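Local coordinates for conserved exported protein (PDB 3CLW) that probably hydrolyses O-glycosyl bonds, as a TIM-barrel relative of glycoside hydrolase family 30 whose own substrate is unknown, at residues 254-259 / 263-268. Numbering follows the deposited sequence.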
ATOM      1  N   SER A 254     -21.978  -5.442   5.594  1.00 41.21           N
ATOM      2  CA  SER A 254     -22.045  -6.198   6.826  1.00 40.65           C
ATOM      3  C   SER A 254     -21.251  -5.554   7.963  1.00 39.34           C
ATOM      4  O   SER A 254     -21.637  -5.671   9.121  1.00 39.05           O
ATOM      5  CB  SER A 254     -21.559  -7.610   6.576  1.00 41.14           C
ATOM      6  OG  SER A 254     -21.528  -8.324   7.784  1.00 45.27           O
ATOM      7  N   MET A 255     -20.162  -4.859   7.615  1.00 38.18           N
ATOM      8  CA  MET A 255     -19.209  -4.296   8.595  1.00 36.07           C
ATOM      9  C   MET A 255     -19.215  -2.765   8.647  1.00 37.24           C
ATOM     10  O   MET A 255     -18.957  -2.185   9.709  1.00 37.82           O
ATOM     11  CB  MET A 255     -17.769  -4.837   8.378  1.00 36.35           C
ATOM     12  CG  MET A 255     -17.625  -6.389   8.510  1.00 34.49           C
ATOM     13  SD  MET A 255     -16.007  -7.151   8.858  1.00 29.72           S
ATOM     14  CE  MET A 255     -15.990  -6.930  10.616  1.00 27.46           C
ATOM     15  N   PHE A 256     -19.499  -2.112   7.518  1.00 37.12           N
ATOM     16  CA  PHE A 256     -19.376  -0.663   7.446  1.00 38.17           C
ATOM     17  C   PHE A 256     -20.695   0.082   7.117  1.00 39.65           C
ATOM     18  O   PHE A 256     -20.675   1.235   6.670  1.00 39.25           O
ATOM     19  CB  PHE A 256     -18.223  -0.278   6.501  1.00 38.66           C
ATOM     20  CG  PHE A 256     -16.841  -0.668   7.028  1.00 38.54           C
ATOM     21  CD1 PHE A 256     -16.292  -1.911   6.746  1.00 36.99           C
ATOM     22  CD2 PHE A 256     -16.104   0.225   7.824  1.00 39.15           C
ATOM     23  CE1 PHE A 256     -15.014  -2.257   7.239  1.00 39.30           C
ATOM     24  CE2 PHE A 256     -14.833  -0.110   8.312  1.00 36.93           C
ATOM     25  CZ  PHE A 256     -14.291  -1.349   8.031  1.00 37.97           C
ATOM     26  N   TYR A 257     -21.823  -0.596   7.349  1.00 40.82           N
ATOM     27  CA  TYR A 257     -23.154   0.041   7.471  1.00 43.14           C
ATOM     28  C   TYR A 257     -23.626  -0.102   8.913  1.00 44.43           C
ATOM     29  O   TYR A 257     -23.258  -1.047   9.606  1.00 44.87           O
ATOM     30  CB  TYR A 257     -24.174  -0.589   6.517  1.00 42.77           C
ATOM     31  CG  TYR A 257     -24.177   0.032   5.144  1.00 42.98           C
ATOM     32  CD1 TYR A 257     -25.343   0.624   4.623  1.00 44.57           C
ATOM     33  CD2 TYR A 257     -23.023   0.042   4.362  1.00 41.58           C
ATOM     34  CE1 TYR A 257     -25.353   1.211   3.348  1.00 44.65           C
ATOM     35  CE2 TYR A 257     -23.012   0.618   3.114  1.00 42.92           C
ATOM     36  CZ  TYR A 257     -24.176   1.209   2.596  1.00 44.25           C
ATOM     37  OH  TYR A 257     -24.153   1.784   1.338  1.00 42.30           O
ATOM     38  N   LYS A 258     -24.435   0.833   9.377  1.00 46.52           N
ATOM     39  CA  LYS A 258     -24.737   0.875  10.800  1.00 49.04           C
ATOM     40  C   LYS A 258     -25.649  -0.259  11.220  1.00 49.15           C
ATOM     41  O   LYS A 258     -25.639  -0.658  12.378  1.00 50.24           O
ATOM     42  CB  LYS A 258     -25.238   2.258  11.239  1.00 48.80           C
ATOM     43  CG  LYS A 258     -26.699   2.398  11.537  1.00 50.73           C
ATOM     44  CD  LYS A 258     -26.998   3.846  12.010  1.00 52.29           C
ATOM     45  CE  LYS A 258     -28.500   4.047  12.393  1.00 57.16           C
ATOM     46  NZ  LYS A 258     -29.378   4.317  11.203  1.00 58.99           N
ATOM     47  N   ASP A 259     -26.384  -0.816  10.270  1.00 49.73           N
ATOM     48  CA  ASP A 259     -27.272  -1.937  10.558  1.00 50.81           C
ATOM     49  C   ASP A 259     -26.701  -3.265  10.072  1.00 49.70           C
ATOM     50  O   ASP A 259     -27.415  -4.246  10.030  1.00 49.54           O
ATOM     51  CB  ASP A 259     -28.661  -1.698   9.930  1.00 52.04           C
ATOM     52  CG  ASP A 259     -28.588  -1.510   8.403  1.00 58.03           C
ATOM     53  OD1 ASP A 259     -27.589  -0.884   7.904  1.00 63.80           O
ATOM     54  OD2 ASP A 259     -29.525  -1.979   7.703  1.00 62.03           O
ATOM     55  N   SER A 263     -21.428  -4.881  12.116  1.00 40.43           N
ATOM     56  CA  SER A 263     -21.073  -3.472  12.019  1.00 39.91           C
ATOM     57  C   SER A 263     -20.042  -3.118  13.084  1.00 39.85           C
ATOM     58  O   SER A 263     -20.243  -3.419  14.266  1.00 38.80           O
ATOM     59  CB  SER A 263     -22.305  -2.560  12.141  1.00 39.60           C
ATOM     60  OG  SER A 263     -21.958  -1.194  11.922  1.00 36.85           O
ATOM     61  N   VAL A 264     -18.943  -2.484  12.649  1.00 40.16           N
ATOM     62  CA  VAL A 264     -17.855  -2.074  13.557  1.00 39.19           C
ATOM     63  C   VAL A 264     -17.831  -0.565  13.768  1.00 39.64           C
ATOM     64  O   VAL A 264     -17.018  -0.045  14.529  1.00 39.70           O
ATOM     65  CB  VAL A 264     -16.475  -2.583  13.052  1.00 40.01           C
ATOM     66  CG1 VAL A 264     -16.422  -4.101  13.120  1.00 38.65           C
ATOM     67  CG2 VAL A 264     -16.157  -2.089  11.615  1.00 38.27           C
ATOM     68  N   LEU A 265     -18.759   0.130  13.116  1.00 39.69           N
ATOM     69  CA  LEU A 265     -18.779   1.596  13.057  1.00 39.50           C
ATOM     70  C   LEU A 265     -18.817   2.240  14.442  1.00 39.63           C
ATOM     71  O   LEU A 265     -18.258   3.307  14.643  1.00 39.35           O
ATOM     72  CB  LEU A 265     -19.960   2.094  12.194  1.00 40.03           C
ATOM     73  CG  LEU A 265     -19.960   1.837  10.665  1.00 40.08           C
ATOM     74  CD1 LEU A 265     -21.215   2.456  10.029  1.00 38.71           C
ATOM     75  CD2 LEU A 265     -18.672   2.341   9.938  1.00 39.18           C
ATOM     76  N   LYS A 266     -19.434   1.546  15.392  1.00 39.71           N
ATOM     77  CA  LYS A 266     -19.587   1.990  16.774  1.00 40.34           C
ATOM     78  C   LYS A 266     -18.297   2.054  17.589  1.00 39.80           C
ATOM     79  O   LYS A 266     -18.239   2.740  18.614  1.00 39.77           O
ATOM     80  CB  LYS A 266     -20.555   1.051  17.495  1.00 41.09           C
ATOM     81  CG  LYS A 266     -20.075  -0.420  17.570  1.00 42.72           C
ATOM     82  CD  LYS A 266     -21.236  -1.346  17.964  1.00 42.07           C
ATOM     83  CE  LYS A 266     -20.767  -2.791  18.133  1.00 44.41           C
ATOM     84  NZ  LYS A 266     -21.869  -3.782  18.417  1.00 44.56           N
ATOM     85  N   PHE A 267     -17.281   1.293  17.185  1.00 39.27           N
ATOM     86  CA  PHE A 267     -16.055   1.223  17.957  1.00 37.91           C
ATOM     87  C   PHE A 267     -15.264   2.514  17.827  1.00 37.97           C
ATOM     88  O   PHE A 267     -14.935   2.944  16.729  1.00 37.76           O
ATOM     89  CB  PHE A 267     -15.254  -0.006  17.578  1.00 37.41           C
ATOM     90  CG  PHE A 267     -15.919  -1.302  17.985  1.00 37.22           C
ATOM     91  CD1 PHE A 267     -16.031  -1.658  19.336  1.00 36.81           C
ATOM     92  CD2 PHE A 267     -16.468  -2.143  17.034  1.00 34.57           C
ATOM     93  CE1 PHE A 267     -16.662  -2.855  19.717  1.00 33.63           C
ATOM     94  CE2 PHE A 267     -17.086  -3.343  17.416  1.00 33.88           C
ATOM     95  CZ  PHE A 267     -17.173  -3.692  18.752  1.00 33.74           C
ATOM     96  N   LYS A 268     -15.046   3.144  18.973  1.00 37.97           N
ATOM     97  CA  LYS A 268     -14.325   4.419  19.133  1.00 39.32           C
ATOM     98  C   LYS A 268     -12.945   4.420  18.440  1.00 38.11           C
ATOM     99  O   LYS A 268     -12.538   5.413  17.846  1.00 37.12           O
ATOM    100  CB  LYS A 268     -14.151   4.649  20.643  1.00 39.88           C
ATOM    101  CG  LYS A 268     -13.468   5.925  21.092  1.00 43.79           C
ATOM    102  CD  LYS A 268     -12.955   5.785  22.545  1.00 42.41           C
ATOM    103  CE  LYS A 268     -12.208   7.074  23.025  1.00 46.29           C
ATOM    104  NZ  LYS A 268     -11.243   6.878  24.218  1.00 47.63           N
TER
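The Phe256 ring takes Val264 over one face: the methyl CG2 of Val264 lies 4.3 Å from the ring centroid, 19° off the normal, a CH-pi contact displaced toward the rim. Leu265 reaches the same ring obliquely, its CD2 3.9 Å from Phe256 CD2, while its other methyl, CD1, rests against the backbone of Phe256 to Lys258; a branched leucine suits a place between ring and main chain. On Val264, chi1 of -66° sends CG1 the other way, to Met255 CE at 3.8 Å, where the bend of the methionine at chi3 brings its methyl round.

Two polar bonds pin the chain as it doubles back. Val264 N donates to Met255 O at 3.0 Å, nearly straight (168°) and on a carbonyl lone pair. Ser263, short enough to sit against the backbone, gives its OG proton to Tyr257 O at 2.7 Å from above the carbonyl plane.

The returning chain thus ties the last part of helix 251-256 to the loop entering strand 270-276, with Met255 and Phe256 packed on Ile229 of strand 226-232. A backbone N-H and a serine hydroxyl satisfy two main-chain oxygens beside the apolar packing of Met255, Phe256, Val264 and Leu265.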